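Acetyltransferase, GNAT family (PDB 2Q7B) probably transfers an acetyl group to an amino group of its substrate, as other members of the GNAT family do. Local coordinates at residues V135-E140 / Y166-R171. Residues are numbered along the deposited sequence; the frame is centred on the assembly and turned at random.
Sequences VLDTPE and YIFPDR
With its chi1 of -58° setting CG anti to the carbonyl carbon, Phe168 reaches from its loop to strand 133-139, while Asp137, its CG between backbone N and carbonyl carbon (chi1 75°), passes the ring in the reverse direction. Asp137 CB lies 3.8 Å from Phe168 CD1, approaching obliquely, and the carboxylate is turned 44° from the ring plane. Farther along, Val135 CG2 meets the ring at its edge, 4.1 Å from Phe168 CZ; between the two, the backbone carbon of Leu136 stands 4.2 Å from Phe168 CE1. Within the loop, Tyr166 CD2 lies over one face of the Phe168 ring, 3.7 Å above its plane and offset toward the rim. Next to the aromatic ring, Asp137 OD2 comes 3.7 Å from Pro169 CD. Phe168 and Pro169 thus pack part of the connection between strands 155-157 and 173-179 against strand 133-139 of the mixed GNAT sheet. Citrate, probably from crystallisation, lies about 3 Å from the Asp137 side chain at the nearest atoms and shares a hydrogen bond with Tyr166 OH. Arg171 NH1 is 5.4 Å from Asp137 OD2, too far for a direct ion pair; the chemistry is therefore van der Waals at the ring, with a carboxylate alongside.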
loop_
_atom_site.group_PDB
_atom_site.type_symbol
_atom_site.label_atom_id
_atom_site.label_comp_id
_atom_site.label_asym_id
_atom_site.label_seq_id
_atom_site.Cartn_x
_atom_site.Cartn_y
_atom_site.Cartn_z
ATOM N N VAL A 135 10.058 -6.652 -23.102
ATOM C CA VAL A 135 8.657 -7.031 -23.210
ATOM C C VAL A 135 7.838 -6.357 -22.123
ATOM O O VAL A 135 8.362 -5.949 -21.088
ATOM C CB VAL A 135 8.462 -8.572 -23.138
ATOM C CG1 VAL A 135 9.308 -9.277 -24.206
ATOM C CG2 VAL A 135 8.804 -9.125 -21.765
ATOM N N LEU A 136 6.542 -6.218 -22.363
ATOM C CA LEU A 136 5.656 -5.629 -21.373
ATOM C C LEU A 136 4.241 -5.973 -21.722
ATOM O O LEU A 136 3.956 -6.366 -22.858
ATOM C CB LEU A 136 5.834 -4.110 -21.326
ATOM C CG LEU A 136 5.497 -3.268 -22.567
ATOM C CD1 LEU A 136 3.996 -2.925 -22.670
ATOM C CD2 LEU A 136 6.287 -1.972 -22.520
ATOM N N ASP A 137 3.343 -5.836 -20.758
ATOM C CA ASP A 137 1.944 -5.998 -21.084
ATOM C C ASP A 137 1.209 -4.744 -20.649
ATOM O O ASP A 137 1.678 -3.991 -19.797
ATOM C CB ASP A 137 1.309 -7.267 -20.507
ATOM C CG ASP A 137 1.056 -7.162 -19.051
ATOM O OD1 ASP A 137 1.991 -6.723 -18.379
ATOM O OD2 ASP A 137 -0.046 -7.524 -18.590
ATOM N N THR A 138 0.059 -4.529 -21.263
ATOM C CA THR A 138 -0.748 -3.361 -21.010
ATOM C C THR A 138 -2.212 -3.747 -21.210
ATOM O O THR A 138 -2.507 -4.506 -22.124
ATOM C CB THR A 138 -0.319 -2.192 -21.971
ATOM O OG1 THR A 138 -1.255 -1.119 -21.877
ATOM C CG2 THR A 138 -0.235 -2.641 -23.420
ATOM N N PRO A 139 -3.129 -3.249 -20.355
ATOM C CA PRO A 139 -4.554 -3.574 -20.552
ATOM C C PRO A 139 -5.069 -3.211 -21.955
ATOM O O PRO A 139 -4.705 -2.162 -22.500
ATOM C CB PRO A 139 -5.260 -2.741 -19.485
ATOM C CG PRO A 139 -4.227 -2.488 -18.442
ATOM C CD PRO A 139 -2.919 -2.404 -19.162
ATOM N N GLU A 140 -5.942 -4.055 -22.509
ATOM C CA GLU A 140 -6.459 -3.863 -23.864
ATOM C C GLU A 140 -7.268 -2.573 -23.970
ATOM O O GLU A 140 -7.392 -2.029 -25.062
ATOM C CB GLU A 140 -7.297 -5.070 -24.329
ATOM C CG GLU A 140 -7.246 -5.388 -25.863
ATOM C CD GLU A 140 -7.974 -4.393 -26.751
ATOM N N TYR A 166 8.583 -15.981 -18.469
ATOM C CA TYR A 166 7.826 -15.026 -17.685
ATOM C C TYR A 166 6.363 -15.226 -17.980
ATOM O O TYR A 166 5.993 -15.504 -19.111
ATOM C CB TYR A 166 8.251 -13.609 -18.077
ATOM C CG TYR A 166 7.587 -12.520 -17.284
ATOM C CD1 TYR A 166 8.008 -12.220 -15.996
ATOM C CD2 TYR A 166 6.556 -11.768 -17.835
ATOM C CE1 TYR A 166 7.413 -11.213 -15.268
ATOM C CE2 TYR A 166 5.961 -10.778 -17.121
ATOM C CZ TYR A 166 6.393 -10.493 -15.840
ATOM O OH TYR A 166 5.781 -9.479 -15.136
ATOM N N ILE A 167 5.532 -15.091 -16.954
ATOM C CA ILE A 167 4.098 -15.233 -17.112
ATOM C C ILE A 167 3.466 -13.885 -16.818
ATOM O O ILE A 167 3.674 -13.306 -15.729
ATOM C CB ILE A 167 3.504 -16.308 -16.157
ATOM C CG1 ILE A 167 4.223 -17.662 -16.294
ATOM C CG2 ILE A 167 2.005 -16.489 -16.422
ATOM C CD1 ILE A 167 3.883 -18.429 -17.478
ATOM N N PHE A 168 2.725 -13.377 -17.801
ATOM C CA PHE A 168 2.002 -12.122 -17.673
ATOM C C PHE A 168 0.714 -12.397 -16.898
ATOM O O PHE A 168 0.141 -13.489 -17.009
ATOM C CB PHE A 168 1.668 -11.534 -19.059
ATOM C CG PHE A 168 2.879 -11.288 -19.917
ATOM C CD1 PHE A 168 3.644 -10.152 -19.752
ATOM C CD2 PHE A 168 3.273 -12.214 -20.853
ATOM C CE1 PHE A 168 4.781 -9.942 -20.543
ATOM C CE2 PHE A 168 4.403 -12.008 -21.637
ATOM C CZ PHE A 168 5.154 -10.869 -21.468
ATOM N N PRO A 169 0.223 -11.403 -16.135
ATOM C CA PRO A 169 -0.994 -11.638 -15.345
ATOM C C PRO A 169 -2.197 -12.036 -16.203
ATOM O O PRO A 169 -2.272 -11.665 -17.385
ATOM C CB PRO A 169 -1.216 -10.305 -14.615
ATOM C CG PRO A 169 -0.391 -9.309 -15.342
ATOM C CD PRO A 169 0.743 -10.035 -15.961
ATOM N N ASP A 170 -3.107 -12.815 -15.614
ATOM C CA ASP A 170 -4.294 -13.316 -16.334
ATOM C C ASP A 170 -5.384 -12.233 -16.387
ATOM O O ASP A 170 -6.363 -12.260 -15.622
ATOM C CB ASP A 170 -4.810 -14.629 -15.702
ATOM C CG ASP A 170 -5.739 -15.414 -16.625
ATOM O OD1 ASP A 170 -6.028 -14.938 -17.744
ATOM O OD2 ASP A 170 -6.169 -16.524 -16.235
ATOM N N ARG A 171 -5.169 -11.268 -17.286
ATOM C CA ARG A 171 -6.080 -10.141 -17.506
ATOM C C ARG A 171 -6.240 -9.935 -19.001
ATOM O O ARG A 171 -5.539 -10.556 -19.809
ATOM C CB ARG A 171 -5.526 -8.853 -16.884
ATOM C CG ARG A 171 -5.395 -8.894 -15.363
ATOM C CD ARG A 171 -4.507 -7.774 -14.817
ATOM N NE ARG A 171 -3.974 -8.160 -13.505
ATOM C CZ ARG A 171 -2.839 -7.703 -12.962
ATOM N NH1 ARG A 171 -2.066 -6.817 -13.606
ATOM N NH2 ARG A 171 -2.460 -8.162 -11.760
#